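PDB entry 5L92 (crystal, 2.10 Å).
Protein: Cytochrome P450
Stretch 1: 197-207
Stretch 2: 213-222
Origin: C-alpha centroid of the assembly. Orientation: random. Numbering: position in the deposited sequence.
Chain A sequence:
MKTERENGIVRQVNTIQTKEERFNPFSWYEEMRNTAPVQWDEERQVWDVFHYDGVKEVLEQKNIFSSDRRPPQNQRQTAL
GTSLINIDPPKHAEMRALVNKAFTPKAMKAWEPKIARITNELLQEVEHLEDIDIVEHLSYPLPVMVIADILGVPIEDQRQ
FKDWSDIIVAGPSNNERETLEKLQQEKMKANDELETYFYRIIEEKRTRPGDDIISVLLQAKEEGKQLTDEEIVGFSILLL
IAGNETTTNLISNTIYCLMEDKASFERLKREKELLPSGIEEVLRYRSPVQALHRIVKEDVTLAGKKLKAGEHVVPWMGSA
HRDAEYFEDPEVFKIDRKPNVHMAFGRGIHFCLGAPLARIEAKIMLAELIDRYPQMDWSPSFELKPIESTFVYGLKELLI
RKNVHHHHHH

Stretch 1, residues 197-207: YFYRIIEEKRT
Stretch 2 (213-222) IISVLLQAKE

Residues 197-207 and 213-222 are both α-helical, with i to i-4 backbone hydrogen bonds such as Ile202 N to Phe198 O and Leu218 N to Ile214 O, both 3.0 Å; their axes approach to 9.8 Å with a signed crossing angle of -69° between N-to-C directions. The register is set by CA-CA distances of 7.3 Å for Ile202-Ile214, 6.2 Å for Lys205-Ser215 and 7.2 Å for Arg206-Leu218. No hydrogen bond crosses the contact, which buries 386 Å² and rests on van der Waals packing, mostly of apolar side chains, with the Arg206 guanidinium at the edge.

Ile214 is the knob: its CB points toward the first helix, and its side chain sits among Phe198, Ile201, Ile202 and Lys205. With chi1 m and chi2 t (-66°, -177°) the chain is extended, carrying CD1 to 3.9 Å from Phe198 CE1, at the edge of the ring, and to 4.0 Å from Ile201 CG2. The branch methyl CG2 lies 4.4 Å from Ile202 CG1 and 4.0 Å from Lys205 CD. Phe198 (chi1 -86°, chi2 -74°) leaves its backbone sideways, yet its ring end comes nearer the second helix. Ile201 (m, m) leaves sideways and its end leads away, so CG2 is its nearest atom to Ile214; Ile202 (m, t), also sideways, meets Ile214 CG2 through CG1 and Leu218 CD2 through CG2.

One turn on, Leu218 (chi1 -66°, chi2 167°) also points toward the first helix. Its CD2 lies 3.8 Å from Ile202 CG2, and its CD1 is 3.8 Å from Lys205 CB.

Lys205 contributes its aliphatic stem: chi1 is m, chi2 -144°, chi3 t and chi4 -108°, with CD 3.5 Å from Ser215 OG. Small Ser215 (chi1 -61°) accompanies the shortest of the three register distances.

At the exposed margin, Arg206 (chi1 -82°, chi2 -149°, chi3 157°, chi4 96°) brings its end nearer and lays one guanidinium face over Leu218, NH2 to CD2 3.6 Å. Extended Lys221 (t, t, t, chi4 -93°) places NZ 3.5 Å from Arg206 NH2, a close approach of like charges; Arg206 NH1 and NH2 are hydrogen-bonded elsewhere in the structure.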

# COMPACT_ATOMS: atom_id res chain seq x y z
N TYR A 197 -8.50 -14.73 -15.00
CA TYR A 197 -8.04 -13.63 -15.85
C TYR A 197 -6.58 -13.81 -16.21
O TYR A 197 -6.22 -13.79 -17.39
CB TYR A 197 -8.24 -12.28 -15.13
CG TYR A 197 -7.84 -11.11 -15.98
CD1 TYR A 197 -6.53 -10.64 -16.01
CD2 TYR A 197 -8.77 -10.49 -16.80
CE1 TYR A 197 -6.17 -9.60 -16.81
CE2 TYR A 197 -8.43 -9.44 -17.60
CZ TYR A 197 -7.12 -9.00 -17.61
OH TYR A 197 -6.75 -7.94 -18.42
N PHE A 198 -5.71 -14.00 -15.21
CA PHE A 198 -4.29 -14.02 -15.53
C PHE A 198 -3.82 -15.33 -16.17
O PHE A 198 -2.80 -15.33 -16.85
CB PHE A 198 -3.47 -13.69 -14.27
CG PHE A 198 -3.29 -12.21 -14.06
CD1 PHE A 198 -2.42 -11.49 -14.86
CD2 PHE A 198 -4.04 -11.54 -13.11
CE1 PHE A 198 -2.27 -10.12 -14.71
CE2 PHE A 198 -3.89 -10.18 -12.92
CZ PHE A 198 -3.01 -9.45 -13.73
N TYR A 199 -4.52 -16.44 -15.97
CA TYR A 199 -4.15 -17.62 -16.74
C TYR A 199 -4.38 -17.39 -18.23
O TYR A 199 -3.56 -17.82 -19.05
CB TYR A 199 -4.93 -18.84 -16.27
CG TYR A 199 -4.28 -19.47 -15.07
CD1 TYR A 199 -3.02 -20.04 -15.17
CD2 TYR A 199 -4.91 -19.50 -13.83
CE1 TYR A 199 -2.41 -20.61 -14.11
CE2 TYR A 199 -4.30 -20.10 -12.75
CZ TYR A 199 -3.05 -20.65 -12.90
OH TYR A 199 -2.37 -21.24 -11.85
N ARG A 200 -5.45 -16.69 -18.59
CA ARG A 200 -5.65 -16.32 -19.99
C ARG A 200 -4.52 -15.41 -20.47
O ARG A 200 -3.88 -15.69 -21.49
CB ARG A 200 -7.01 -15.67 -20.17
CG ARG A 200 -7.36 -15.34 -21.62
CD ARG A 200 -8.79 -14.85 -21.75
NE ARG A 200 -9.14 -13.79 -20.82
CZ ARG A 200 -8.78 -12.52 -20.95
NH1 ARG A 200 -8.02 -12.11 -21.98
NH2 ARG A 200 -9.18 -11.65 -20.04
N ILE A 201 -4.21 -14.35 -19.75
CA ILE A 201 -3.12 -13.49 -20.13
C ILE A 201 -1.83 -14.28 -20.40
O ILE A 201 -1.12 -14.04 -21.35
CB ILE A 201 -2.83 -12.46 -19.04
CG1 ILE A 201 -4.03 -11.60 -18.76
CG2 ILE A 201 -1.66 -11.61 -19.42
CD1 ILE A 201 -4.48 -10.82 -19.93
N ILE A 202 -1.53 -15.21 -19.54
CA ILE A 202 -0.34 -16.03 -19.65
C ILE A 202 -0.33 -16.79 -20.99
O ILE A 202 0.65 -16.82 -21.69
CB ILE A 202 -0.18 -16.90 -18.40
CG1 ILE A 202 0.08 -16.04 -17.18
CG2 ILE A 202 0.93 -17.91 -18.51
CD1 ILE A 202 -0.01 -16.79 -15.88
N GLU A 203 -1.45 -17.41 -21.31
CA GLU A 203 -1.61 -18.14 -22.55
C GLU A 203 -1.33 -17.19 -23.70
O GLU A 203 -0.58 -17.51 -24.58
CB GLU A 203 -3.03 -18.67 -22.71
CG GLU A 203 -3.34 -19.98 -22.02
CD GLU A 203 -4.82 -20.17 -21.67
OE1 GLU A 203 -5.73 -19.86 -22.49
OE2 GLU A 203 -5.09 -20.63 -20.55
N GLU A 204 -1.95 -16.03 -23.67
CA GLU A 204 -1.76 -15.05 -24.75
C GLU A 204 -0.29 -14.66 -24.91
O GLU A 204 0.18 -14.45 -26.03
CB GLU A 204 -2.60 -13.81 -24.49
CG GLU A 204 -4.08 -14.03 -24.45
CD GLU A 204 -4.86 -12.77 -24.12
OE1 GLU A 204 -4.25 -11.75 -23.69
OE2 GLU A 204 -6.09 -12.78 -24.27
N LYS A 205 0.44 -14.54 -23.81
CA LYS A 205 1.83 -14.12 -23.86
C LYS A 205 2.82 -15.20 -24.23
O LYS A 205 3.90 -14.92 -24.67
CB LYS A 205 2.25 -13.43 -22.57
CG LYS A 205 1.41 -12.21 -22.27
CD LYS A 205 2.14 -11.07 -21.64
CE LYS A 205 1.25 -9.85 -21.57
NZ LYS A 205 1.70 -8.84 -22.54
N ARG A 206 2.45 -16.45 -24.05
CA ARG A 206 3.33 -17.54 -24.48
C ARG A 206 3.44 -17.51 -25.99
O ARG A 206 4.41 -17.94 -26.55
CB ARG A 206 2.77 -18.87 -24.05
CG ARG A 206 3.10 -19.20 -22.65
CD ARG A 206 3.24 -20.67 -22.44
NE ARG A 206 4.05 -20.84 -21.28
CZ ARG A 206 3.55 -21.03 -20.09
NH1 ARG A 206 2.24 -21.15 -19.94
NH2 ARG A 206 4.37 -21.17 -19.07
N THR A 207 2.41 -17.00 -26.61
CA THR A 207 2.28 -16.90 -28.03
C THR A 207 2.81 -15.60 -28.58
O THR A 207 3.48 -15.56 -29.60
CB THR A 207 0.78 -16.93 -28.41
OG1 THR A 207 0.22 -18.17 -27.99
CG2 THR A 207 0.52 -16.69 -29.88
N ILE A 213 6.52 -7.54 -17.58
CA ILE A 213 7.15 -8.44 -16.64
C ILE A 213 6.51 -9.83 -16.63
O ILE A 213 7.11 -10.77 -16.12
CB ILE A 213 7.14 -7.84 -15.23
CG1 ILE A 213 8.01 -8.69 -14.31
CG2 ILE A 213 5.73 -7.73 -14.69
CD1 ILE A 213 8.62 -7.97 -13.21
N ILE A 214 5.31 -9.99 -17.17
CA ILE A 214 4.78 -11.34 -17.31
C ILE A 214 5.57 -12.11 -18.36
O ILE A 214 6.00 -13.25 -18.12
CB ILE A 214 3.28 -11.29 -17.65
CG1 ILE A 214 2.52 -10.71 -16.46
CG2 ILE A 214 2.76 -12.72 -18.05
CD1 ILE A 214 1.03 -10.68 -16.66
N SER A 215 5.78 -11.50 -19.53
CA SER A 215 6.67 -12.07 -20.55
C SER A 215 8.04 -12.35 -19.97
O SER A 215 8.61 -13.41 -20.19
CB SER A 215 6.80 -11.10 -21.73
OG SER A 215 5.55 -10.86 -22.35
N VAL A 216 8.58 -11.42 -19.18
CA VAL A 216 9.93 -11.62 -18.68
C VAL A 216 9.99 -12.84 -17.78
O VAL A 216 11.00 -13.54 -17.76
CB VAL A 216 10.44 -10.36 -17.97
CG1 VAL A 216 11.75 -10.65 -17.28
CG2 VAL A 216 10.62 -9.24 -18.98
N LEU A 217 8.93 -13.11 -17.01
CA LEU A 217 8.98 -14.26 -16.11
C LEU A 217 8.73 -15.56 -16.84
O LEU A 217 9.27 -16.60 -16.45
CB LEU A 217 7.96 -14.11 -15.00
CG LEU A 217 8.26 -12.98 -14.05
CD1 LEU A 217 6.96 -12.49 -13.47
CD2 LEU A 217 9.21 -13.49 -12.99
N LEU A 218 7.88 -15.53 -17.87
CA LEU A 218 7.72 -16.67 -18.78
C LEU A 218 9.05 -17.00 -19.46
O LEU A 218 9.45 -18.17 -19.52
CB LEU A 218 6.65 -16.37 -19.82
CG LEU A 218 5.24 -16.23 -19.24
CD1 LEU A 218 4.30 -15.61 -20.28
CD2 LEU A 218 4.71 -17.58 -18.80
N GLN A 219 9.73 -15.98 -19.99
CA GLN A 219 11.07 -16.19 -20.54
C GLN A 219 12.00 -16.84 -19.52
O GLN A 219 12.68 -17.82 -19.82
CB GLN A 219 11.64 -14.86 -21.05
CG GLN A 219 12.89 -14.98 -21.95
CD GLN A 219 12.72 -16.04 -23.04
OE1 GLN A 219 13.20 -17.17 -22.91
NE2 GLN A 219 12.02 -15.68 -24.11
N ALA A 220 12.02 -16.34 -18.28
CA ALA A 220 12.84 -16.98 -17.26
C ALA A 220 12.40 -18.41 -16.99
O ALA A 220 13.22 -19.26 -16.63
CB ALA A 220 12.81 -16.18 -15.96
N LYS A 221 11.10 -18.69 -17.12
CA LYS A 221 10.64 -20.06 -16.90
C LYS A 221 11.13 -20.99 -18.02
O LYS A 221 11.62 -22.08 -17.74
CB LYS A 221 9.12 -20.10 -16.80
CG LYS A 221 8.60 -21.41 -16.18
CD LYS A 221 7.07 -21.43 -15.97
CE LYS A 221 6.54 -22.86 -15.81
NZ LYS A 221 6.08 -23.45 -17.11
N GLU A 222 10.97 -20.58 -19.28
CA GLU A 222 11.42 -21.41 -20.41
C GLU A 222 12.89 -21.75 -20.27
O GLU A 222 13.31 -22.88 -20.54
CB GLU A 222 11.14 -20.67 -21.73
CG GLU A 222 11.48 -21.45 -23.03
CD GLU A 222 11.11 -20.65 -24.31
OE1 GLU A 222 10.73 -19.46 -24.18
OE2 GLU A 222 11.19 -21.21 -25.45